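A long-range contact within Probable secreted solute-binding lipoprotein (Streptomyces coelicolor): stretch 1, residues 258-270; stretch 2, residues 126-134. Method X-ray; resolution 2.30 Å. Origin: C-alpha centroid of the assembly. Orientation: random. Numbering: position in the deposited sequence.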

# COMPACT_ATOMS: atom_id res chain seq x y z
N LYS C 258 -27.44 -15.69 57.98
CA LYS C 258 -27.68 -14.70 59.03
C LYS C 258 -26.36 -14.41 59.74
O LYS C 258 -26.02 -13.26 60.00
CB LYS C 258 -28.71 -15.23 60.03
CG LYS C 258 -30.07 -15.54 59.43
CD LYS C 258 -30.83 -14.26 59.09
CE LYS C 258 -31.35 -13.56 60.34
NZ LYS C 258 -30.27 -13.16 61.29
N VAL C 259 -25.63 -15.48 60.06
CA VAL C 259 -24.34 -15.39 60.73
C VAL C 259 -23.27 -14.83 59.80
O VAL C 259 -22.48 -13.97 60.19
CB VAL C 259 -23.87 -16.77 61.22
CG1 VAL C 259 -22.56 -16.64 61.99
CG2 VAL C 259 -24.95 -17.41 62.09
N ALA C 260 -23.24 -15.34 58.57
CA ALA C 260 -22.27 -14.90 57.56
C ALA C 260 -22.38 -13.41 57.27
O ALA C 260 -21.40 -12.77 56.92
CB ALA C 260 -22.46 -15.70 56.27
N GLY C 261 -23.59 -12.88 57.39
CA GLY C 261 -23.81 -11.46 57.13
C GLY C 261 -22.82 -10.57 57.87
O GLY C 261 -22.29 -9.62 57.29
N HIS C 262 -22.59 -10.86 59.14
CA HIS C 262 -21.66 -10.09 59.95
C HIS C 262 -20.39 -10.86 60.31
O HIS C 262 -19.92 -10.81 61.45
CB HIS C 262 -22.36 -9.57 61.23
CG HIS C 262 -23.08 -10.62 62.02
ND1 HIS C 262 -24.45 -10.64 62.14
CD2 HIS C 262 -22.62 -11.64 62.79
CE1 HIS C 262 -24.81 -11.63 62.95
NE2 HIS C 262 -23.71 -12.25 63.35
N THR C 263 -19.84 -11.58 59.34
CA THR C 263 -18.61 -12.33 59.52
C THR C 263 -17.56 -11.79 58.55
O THR C 263 -17.86 -11.43 57.42
CB THR C 263 -18.82 -13.87 59.27
OG1 THR C 263 -19.54 -14.44 60.38
CG2 THR C 263 -17.48 -14.60 59.15
N GLU C 264 -16.33 -11.71 59.02
CA GLU C 264 -15.23 -11.21 58.21
C GLU C 264 -14.08 -12.21 58.18
O GLU C 264 -13.78 -12.85 59.18
CB GLU C 264 -14.73 -9.88 58.78
CG GLU C 264 -15.62 -8.70 58.45
CD GLU C 264 -15.12 -7.42 59.08
OE1 GLU C 264 -13.88 -7.20 59.10
OE2 GLU C 264 -15.96 -6.62 59.54
N VAL C 265 -13.43 -12.34 57.02
CA VAL C 265 -12.32 -13.28 56.90
C VAL C 265 -10.98 -12.57 56.86
O VAL C 265 -10.84 -11.48 56.30
CB VAL C 265 -12.45 -14.16 55.63
CG1 VAL C 265 -13.68 -15.03 55.73
CG2 VAL C 265 -12.50 -13.29 54.39
N GLY C 266 -9.99 -13.22 57.47
CA GLY C 266 -8.64 -12.69 57.51
C GLY C 266 -7.66 -13.84 57.65
O GLY C 266 -7.94 -14.96 57.22
N GLY C 267 -6.51 -13.57 58.26
CA GLY C 267 -5.51 -14.60 58.46
C GLY C 267 -5.27 -14.80 59.94
O GLY C 267 -5.87 -14.11 60.77
N TRP C 268 -4.41 -15.75 60.28
CA TRP C 268 -4.11 -16.00 61.68
C TRP C 268 -3.07 -15.00 62.18
O TRP C 268 -2.04 -14.78 61.54
CB TRP C 268 -3.62 -17.45 61.86
CG TRP C 268 -3.44 -17.83 63.29
CD1 TRP C 268 -2.33 -17.65 64.04
CD2 TRP C 268 -4.45 -18.36 64.17
NE1 TRP C 268 -2.57 -18.03 65.34
CE2 TRP C 268 -3.86 -18.47 65.44
CE3 TRP C 268 -5.78 -18.75 64.00
CZ2 TRP C 268 -4.57 -18.95 66.55
CZ3 TRP C 268 -6.48 -19.23 65.10
CH2 TRP C 268 -5.87 -19.32 66.36
N PRO C 269 -3.34 -14.34 63.32
CA PRO C 269 -2.43 -13.35 63.90
C PRO C 269 -0.98 -13.81 63.96
O PRO C 269 -0.71 -14.99 64.10
CB PRO C 269 -3.02 -13.11 65.28
CG PRO C 269 -4.48 -13.21 65.01
CD PRO C 269 -4.55 -14.47 64.14
N LEU C 270 -0.06 -12.86 63.87
CA LEU C 270 1.37 -13.16 63.91
C LEU C 270 2.02 -12.84 65.25
O LEU C 270 1.56 -11.96 65.99
CB LEU C 270 2.10 -12.35 62.83
CG LEU C 270 1.71 -12.53 61.36
CD1 LEU C 270 2.52 -11.57 60.54
CD2 LEU C 270 1.95 -13.97 60.90
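Stretch 2 126-134: WPVAYNRAL

Stretch 2 runs as a strand, V128 to N131, against the strand T263 to G266, antiparallel with a crossing angle of 149° and the axes 4.4 Å apart at their closest; at R132 it turns into a helix. Two residue pairs carry the backbone ladder. V128 N donates to G266 O (2.9 Å) and G266 N to V128 O (2.7 Å); Y130 N donates to E264 O (2.6 Å) and E264 N to Y130 O (2.9 Å). Between them V265 lies opposite A129, CA to CA 4.3 Å, and A129 CB, a small methyl, packs 4.3 Å from V265 CG1.

On the face shared by V128, Y130 and E264, Y130 takes chi1 m (-60°) with chi2 -95°, which carries its ring past G266. An ideal CB on that glycine would lie only 3.5 Å from Y130 CE2, so the bare backbone leaves the ring its room, and Y130 OH donates to G267 O at 2.7 Å. V128, chi1 t, sets CG2 4.0 Å from W268 CB.

Where the helix starts, R132 N donates to H262 O (3.0 Å). The side chain of R132 (m, m, t) brings NE to E264 OE2 at 3.3 Å, a salt bridge with E264 in m, t. H262, chi1 p, offers its ring face to A133, whose CB sits 3.5 Å from the centroid of the H262 ring; a methyl suits so close a CH-pi contact.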

# COMPACT_ATOMS: atom_id res chain seq x y z
N TRP C 126 -7.98 -21.41 52.70
CA TRP C 126 -8.29 -21.84 54.07
C TRP C 126 -7.97 -20.69 55.02
O TRP C 126 -6.95 -20.71 55.70
CB TRP C 126 -7.39 -23.04 54.39
CG TRP C 126 -7.81 -23.94 55.51
CD1 TRP C 126 -8.21 -23.57 56.76
CD2 TRP C 126 -7.74 -25.37 55.51
NE1 TRP C 126 -8.41 -24.69 57.54
CE2 TRP C 126 -8.12 -25.80 56.80
CE3 TRP C 126 -7.40 -26.32 54.54
CZ2 TRP C 126 -8.17 -27.16 57.14
CZ3 TRP C 126 -7.45 -27.67 54.88
CH2 TRP C 126 -7.83 -28.08 56.17
N PRO C 127 -8.86 -19.68 55.09
CA PRO C 127 -8.65 -18.53 55.97
C PRO C 127 -9.26 -18.60 57.37
O PRO C 127 -9.80 -19.63 57.79
CB PRO C 127 -9.25 -17.39 55.16
CG PRO C 127 -10.50 -18.07 54.61
CD PRO C 127 -9.99 -19.45 54.18
N VAL C 128 -9.17 -17.48 58.09
CA VAL C 128 -9.71 -17.36 59.43
C VAL C 128 -10.92 -16.43 59.39
O VAL C 128 -10.83 -15.29 58.94
CB VAL C 128 -8.68 -16.77 60.41
CG1 VAL C 128 -9.24 -16.77 61.82
CG2 VAL C 128 -7.38 -17.56 60.36
N ALA C 129 -12.07 -16.92 59.86
CA ALA C 129 -13.30 -16.15 59.89
C ALA C 129 -13.53 -15.59 61.29
O ALA C 129 -13.39 -16.30 62.29
CB ALA C 129 -14.47 -17.04 59.48
N TYR C 130 -13.87 -14.30 61.35
CA TYR C 130 -14.12 -13.58 62.61
C TYR C 130 -15.55 -13.04 62.66
O TYR C 130 -15.95 -12.25 61.81
CB TYR C 130 -13.14 -12.41 62.75
CG TYR C 130 -11.67 -12.79 62.75
CD1 TYR C 130 -10.99 -12.98 63.95
CD2 TYR C 130 -10.97 -12.97 61.56
CE1 TYR C 130 -9.64 -13.33 63.96
CE2 TYR C 130 -9.63 -13.32 61.56
CZ TYR C 130 -8.97 -13.50 62.76
OH TYR C 130 -7.64 -13.84 62.78
N ASN C 131 -16.31 -13.47 63.66
CA ASN C 131 -17.68 -13.03 63.82
C ASN C 131 -17.68 -11.64 64.48
O ASN C 131 -17.36 -11.50 65.66
CB ASN C 131 -18.45 -14.06 64.66
CG ASN C 131 -19.91 -13.67 64.89
OD1 ASN C 131 -20.76 -14.53 65.14
ND2 ASN C 131 -20.20 -12.38 64.82
N ARG C 132 -18.02 -10.61 63.71
CA ARG C 132 -18.04 -9.23 64.21
C ARG C 132 -19.08 -8.96 65.28
O ARG C 132 -18.80 -8.30 66.28
CB ARG C 132 -18.25 -8.26 63.05
CG ARG C 132 -16.97 -7.78 62.41
CD ARG C 132 -16.24 -6.84 63.34
NE ARG C 132 -15.07 -6.26 62.70
CZ ARG C 132 -14.27 -5.38 63.28
NH1 ARG C 132 -14.52 -4.98 64.52
NH2 ARG C 132 -13.22 -4.90 62.63
N ALA C 133 -20.29 -9.45 65.06
CA ALA C 133 -21.35 -9.26 66.03
C ALA C 133 -20.87 -9.68 67.41
O ALA C 133 -21.12 -9.00 68.40
CB ALA C 133 -22.58 -10.06 65.64
N LEU C 134 -20.16 -10.80 67.48
CA LEU C 134 -19.66 -11.30 68.76
C LEU C 134 -18.44 -10.53 69.26
O LEU C 134 -18.27 -10.36 70.47
CB LEU C 134 -19.37 -12.80 68.66
CG LEU C 134 -20.59 -13.73 68.67
CD1 LEU C 134 -21.21 -13.77 70.04
CD2 LEU C 134 -21.62 -13.24 67.66